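Local coordinates for AbyA5 (Verrucosispora maris, PDB 4YWF), which catalyses acetate elimination in spirotetronate biosynthesis, acting as an esterase-like lyase of the alpha/beta hydrolase superfamily, at residues Ser209-Ala215 with Arg232-Thr238; Phe88-Asp92 with Asp262-Arg266. The protein carries 4 engineered substitutions. One frame throughout, in Å; residues are numbered along the deposited sequence.

Overall arrangement
Contact 1 lies in the buried core of the mixed sheet, joining the neighbouring parallel strands 207-215 and 233-239. Contact 2 shares no element with it: the loop between helices 76-87 and 94-111 meets helix 258-268, one of the helices inserted between strands 233-239 and 296-301, a place where many alpha/beta hydrolases carry a lid. The two lie on opposite sides of the chain's centre, their centres about 27 Å apart. Contact 1 rests on a row of backbone hydrogen bonds, with small and apolar side chains filling in. Contact 2, only partly buried, has no hydrogen bond between its segments and depends on one phenylalanine held against an arginine and a threonine.

Contact 1. Residues Ser209-Ala215 with Arg232-Thr238; sequences SRAYAMA and RLRGIVT. Engineered in segment 209-215: M214 (natural residue Leu).
A211 and A213 each bond to segment 232-238 through both their N and O, in the parallel pairing of a beta-alpha-beta unit of the alpha/beta hydrolase fold; helix 218-226 makes the crossover. In this superfamily the turn after the first of these strands usually carries the nucleophile.

The backbone bonds begin with A211 N to R232 O at 3.0 Å and R234 N to A211 O at 2.7 Å, the latter nearly straight (174° at the hydrogen). A beta bulge follows: A211 pairs with L233 but A213 with I236, one residue more on the second strand. G235 N is buried there without a polar partner, 3.8 Å from Y212 CD1 and obliquely placed to the ring. Regular pairing resumes with A213 N to G235 O and V237 N to A213 O, then A215 N to V237 O, bent to 136°. CA-H groups of L233, Y212, I236 and M214 add weaker contacts to the same carbonyls.

Apolar packing divides between the faces. Beside helix 218-226, L233 CD2 comes 4.3 Å from A211 CB and also reaches A213 CB. Beside helix 337-351, SE of the engineered selenomethionine M214 meets V237 CG1 at 3.8 Å.

Among the longer side chains, R234 sets CB against Y212 CE1 at 3.6 Å, then leads away past S209 O until NH2 bonds P231 O. R210 NH2 donates to Y212 OH, a somewhat bent bond within the first segment that helps hold the far end of that ring. R232 turns its guanidinium outward to D200 and E230.

At the other end T238 holds OG1 anti to its backbone N (chi1 -171°), which brings the hydroxyl into the carbonyl plane of A215, where OG1 donates to A215 O at 2.7 Å.

Contact 2. Residues Phe88-Asp92 with Asp262-Arg266; sequences FPFVD and DTLAR
F90 takes the crowded position for CG, between its backbone N and carbonyl carbon (chi1 73°), and its ring thereby reaches R266, whose CG is anti to the backbone N (chi1 171°) before the chain bends twice and folds round the ring. The result is a CH-pi contact that ties the loop between helices 76-87 and 94-111 to helix 258-268, one of the helices inserted after strand 233-239 of the alpha/beta hydrolase fold: R266 CB sits over one face of F90, 3.8 Å from the ring centroid. CG follows, 3.4 Å from F90 CD2. Farther out the guanidinium, turned 69° against the ring, lies at its edge and lays its own face on F90 CE2. With an alanine here, CB could still sit over the face, but CG and the guanidinium would be gone, and the CD2-CE2 edge of F90 would probably lose most of its cover, leaving the ring freer to shift.

The charge finds no bond across the contact: V91 O is near R266 NH1 but badly angled, and the carboxylate of D92 turns away to R96 and to M20 N. T263 gives its hydroxyl to V259 O. That same OG1 rests 3.5 Å from F90 CD1 and 4.0 Å from P89 CB, the proline that follows a cis peptide bond.

Contact 1. Residues Ser209-Ala215 with Arg232-Thr238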
# COMPACT_ATOMS: atom_id res chain seq x y z
N SER A 209 -12.04 -17.21 5.56
CA SER A 209 -13.22 -16.64 6.22
C SER A 209 -12.77 -15.58 7.26
O SER A 209 -13.61 -14.87 7.80
CB SER A 209 -14.06 -17.72 6.92
OG SER A 209 -13.34 -18.39 7.96
N ARG A 210 -11.47 -15.54 7.58
CA ARG A 210 -10.93 -14.58 8.55
C ARG A 210 -9.76 -13.80 7.98
O ARG A 210 -8.62 -14.19 8.18
CB ARG A 210 -10.47 -15.26 9.82
CG ARG A 210 -11.50 -16.11 10.52
CD ARG A 210 -10.85 -16.82 11.69
NE ARG A 210 -10.26 -15.80 12.55
CZ ARG A 210 -9.14 -15.92 13.27
NH1 ARG A 210 -8.48 -17.05 13.32
NH2 ARG A 210 -8.71 -14.89 13.96
N ALA A 211 -10.06 -12.73 7.27
CA ALA A 211 -9.05 -11.87 6.64
C ALA A 211 -8.97 -10.49 7.29
O ALA A 211 -10.01 -9.85 7.60
CB ALA A 211 -9.39 -11.67 5.19
N TYR A 212 -7.74 -10.01 7.42
CA TYR A 212 -7.46 -8.66 7.98
C TYR A 212 -6.66 -7.89 6.95
O TYR A 212 -5.66 -8.43 6.52
CB TYR A 212 -6.73 -8.83 9.30
CG TYR A 212 -7.55 -9.74 10.22
CD1 TYR A 212 -8.55 -9.20 11.06
CD2 TYR A 212 -7.38 -11.16 10.21
CE1 TYR A 212 -9.31 -10.01 11.88
CE2 TYR A 212 -8.14 -11.97 11.02
CZ TYR A 212 -9.11 -11.40 11.85
OH TYR A 212 -9.86 -12.22 12.67
N ALA A 213 -7.18 -6.74 6.47
CA ALA A 213 -6.47 -5.86 5.53
C ALA A 213 -5.65 -4.79 6.24
O ALA A 213 -6.19 -3.85 6.89
CB ALA A 213 -7.43 -5.17 4.57
N MSE A 214 -4.33 -4.96 6.16
CA MSE A 214 -3.40 -3.90 6.42
C MSE A 214 -3.25 -3.10 5.16
O MSE A 214 -2.31 -3.30 4.37
CB MSE A 214 -2.06 -4.50 6.82
CG MSE A 214 -1.06 -3.41 7.03
SE MSE A 214 -1.12 -2.70 8.88
CE MSE A 214 -0.29 -4.29 9.77
N ALA A 215 -4.19 -2.18 4.97
CA ALA A 215 -4.32 -1.46 3.67
C ALA A 215 -4.04 0.01 3.91
O ALA A 215 -4.91 0.78 4.33
CB ALA A 215 -5.72 -1.69 3.13
N ARG A 232 -15.69 -11.54 4.32
CA ARG A 232 -14.48 -12.19 4.72
C ARG A 232 -13.52 -11.22 5.45
O ARG A 232 -12.73 -11.64 6.30
CB ARG A 232 -13.83 -12.91 3.56
CG ARG A 232 -14.68 -14.06 3.03
CD ARG A 232 -14.90 -13.75 1.58
NE ARG A 232 -14.05 -14.50 0.76
CZ ARG A 232 -13.73 -14.22 -0.51
NH1 ARG A 232 -14.08 -13.14 -1.16
NH2 ARG A 232 -13.02 -15.12 -1.15
N LEU A 233 -13.64 -9.96 5.13
CA LEU A 233 -12.87 -8.93 5.81
C LEU A 233 -13.38 -8.74 7.19
O LEU A 233 -14.42 -8.18 7.33
CB LEU A 233 -12.87 -7.58 5.08
CG LEU A 233 -12.26 -7.52 3.70
CD1 LEU A 233 -12.47 -6.15 3.04
CD2 LEU A 233 -10.80 -7.89 3.83
N ARG A 234 -12.57 -9.10 8.19
CA ARG A 234 -12.91 -9.04 9.59
C ARG A 234 -12.28 -7.82 10.32
O ARG A 234 -12.56 -7.57 11.48
CB ARG A 234 -12.47 -10.34 10.28
CG ARG A 234 -13.20 -11.65 9.86
CD ARG A 234 -14.69 -11.55 9.46
NE ARG A 234 -15.59 -10.87 10.39
CZ ARG A 234 -16.73 -10.23 10.04
NH1 ARG A 234 -17.46 -9.66 10.97
NH2 ARG A 234 -17.18 -10.16 8.76
N GLY A 235 -11.39 -7.11 9.64
CA GLY A 235 -10.86 -5.86 10.19
C GLY A 235 -9.93 -5.13 9.21
O GLY A 235 -9.44 -5.69 8.22
N ILE A 236 -9.69 -3.86 9.49
CA ILE A 236 -8.95 -2.99 8.61
C ILE A 236 -8.02 -2.19 9.48
O ILE A 236 -8.43 -1.71 10.56
CB ILE A 236 -9.86 -2.03 7.82
CG1 ILE A 236 -10.74 -2.82 6.84
CG2 ILE A 236 -9.05 -0.95 7.08
CD1 ILE A 236 -11.81 -1.92 6.22
N VAL A 237 -6.79 -2.08 9.01
CA VAL A 237 -5.79 -1.23 9.62
C VAL A 237 -5.20 -0.40 8.51
O VAL A 237 -4.72 -0.94 7.52
CB VAL A 237 -4.65 -2.03 10.33
CG1 VAL A 237 -3.73 -1.06 11.03
CG2 VAL A 237 -5.23 -3.02 11.31
N THR A 238 -5.32 0.94 8.65
CA THR A 238 -4.85 1.88 7.63
C THR A 238 -4.06 3.09 8.27
O THR A 238 -3.84 3.17 9.49
CB THR A 238 -6.00 2.29 6.69
OG1 THR A 238 -5.46 3.05 5.59
CG2 THR A 238 -7.06 3.10 7.40

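Contact 2. Residues Phe88-Asp92 with Asp262-Arg266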
# COMPACT_ATOMS: atom_id res chain seq x y z
N PHE A 88 10.18 5.08 -8.50
CA PHE A 88 9.28 6.03 -7.85
C PHE A 88 9.21 7.31 -8.65
O PHE A 88 10.26 7.76 -9.14
CB PHE A 88 9.81 6.33 -6.47
CG PHE A 88 9.05 7.35 -5.69
CD1 PHE A 88 9.36 8.71 -5.83
CD2 PHE A 88 8.12 6.97 -4.75
CE1 PHE A 88 8.71 9.67 -5.08
CE2 PHE A 88 7.46 7.93 -4.01
CZ PHE A 88 7.75 9.29 -4.18
N PRO A 89 8.02 7.92 -8.78
CA PRO A 89 6.73 7.56 -8.15
C PRO A 89 5.89 6.51 -8.93
O PRO A 89 4.98 5.87 -8.37
CB PRO A 89 6.06 8.91 -8.02
CG PRO A 89 6.49 9.65 -9.34
CD PRO A 89 7.93 9.22 -9.50
N PHE A 90 6.19 6.32 -10.21
CA PHE A 90 5.51 5.35 -11.09
C PHE A 90 6.24 5.32 -12.45
O PHE A 90 6.91 6.25 -12.85
CB PHE A 90 4.01 5.65 -11.31
CG PHE A 90 3.74 6.82 -12.20
CD1 PHE A 90 3.70 8.12 -11.66
CD2 PHE A 90 3.50 6.64 -13.54
CE1 PHE A 90 3.45 9.24 -12.46
CE2 PHE A 90 3.25 7.74 -14.34
CZ PHE A 90 3.25 9.04 -13.81
N VAL A 91 6.10 4.21 -13.15
CA VAL A 91 6.93 3.95 -14.32
C VAL A 91 6.44 4.77 -15.50
O VAL A 91 5.33 4.59 -15.96
CB VAL A 91 6.96 2.46 -14.67
CG1 VAL A 91 7.61 2.21 -16.04
CG2 VAL A 91 7.73 1.70 -13.61
N ASP A 92 7.26 5.72 -15.94
CA ASP A 92 6.90 6.66 -17.01
C ASP A 92 7.97 6.80 -18.08
O ASP A 92 7.91 7.71 -18.93
CB ASP A 92 6.60 8.06 -16.40
CG ASP A 92 7.85 8.77 -15.85
OD1 ASP A 92 8.94 8.17 -15.64
OD2 ASP A 92 7.70 9.97 -15.58
N ASP A 262 -0.46 13.52 -10.51
CA ASP A 262 0.04 12.90 -11.77
C ASP A 262 -0.01 11.41 -11.64
O ASP A 262 -0.46 10.71 -12.55
CB ASP A 262 1.47 13.31 -12.03
CG ASP A 262 1.60 14.63 -12.79
OD1 ASP A 262 0.68 15.02 -13.55
OD2 ASP A 262 2.65 15.28 -12.62
N THR A 263 0.47 10.92 -10.49
CA THR A 263 0.30 9.48 -10.20
C THR A 263 -1.13 9.02 -10.26
O THR A 263 -1.46 8.01 -10.88
CB THR A 263 0.88 9.15 -8.81
OG1 THR A 263 2.23 9.52 -8.82
CG2 THR A 263 0.79 7.69 -8.49
N LEU A 264 -2.01 9.77 -9.60
CA LEU A 264 -3.43 9.36 -9.60
C LEU A 264 -3.99 9.31 -11.00
O LEU A 264 -4.75 8.41 -11.36
CB LEU A 264 -4.30 10.34 -8.79
CG LEU A 264 -4.71 10.04 -7.34
CD1 LEU A 264 -5.87 10.98 -6.96
CD2 LEU A 264 -5.14 8.59 -7.09
N ALA A 265 -3.65 10.32 -11.79
CA ALA A 265 -4.04 10.34 -13.17
C ALA A 265 -3.45 9.13 -13.92
O ALA A 265 -4.16 8.49 -14.67
CB ALA A 265 -3.61 11.65 -13.81
N ARG A 266 -2.19 8.76 -13.67
CA ARG A 266 -1.64 7.56 -14.35
C ARG A 266 -2.42 6.33 -13.92
O ARG A 266 -2.98 5.59 -14.73
CB ARG A 266 -0.15 7.32 -14.06
CG ARG A 266 0.33 5.95 -14.59
CD ARG A 266 0.19 5.80 -16.13
NE ARG A 266 0.97 6.86 -16.83
CZ ARG A 266 2.13 6.71 -17.50
NH1 ARG A 266 2.73 5.51 -17.63
NH2 ARG A 266 2.69 7.79 -18.03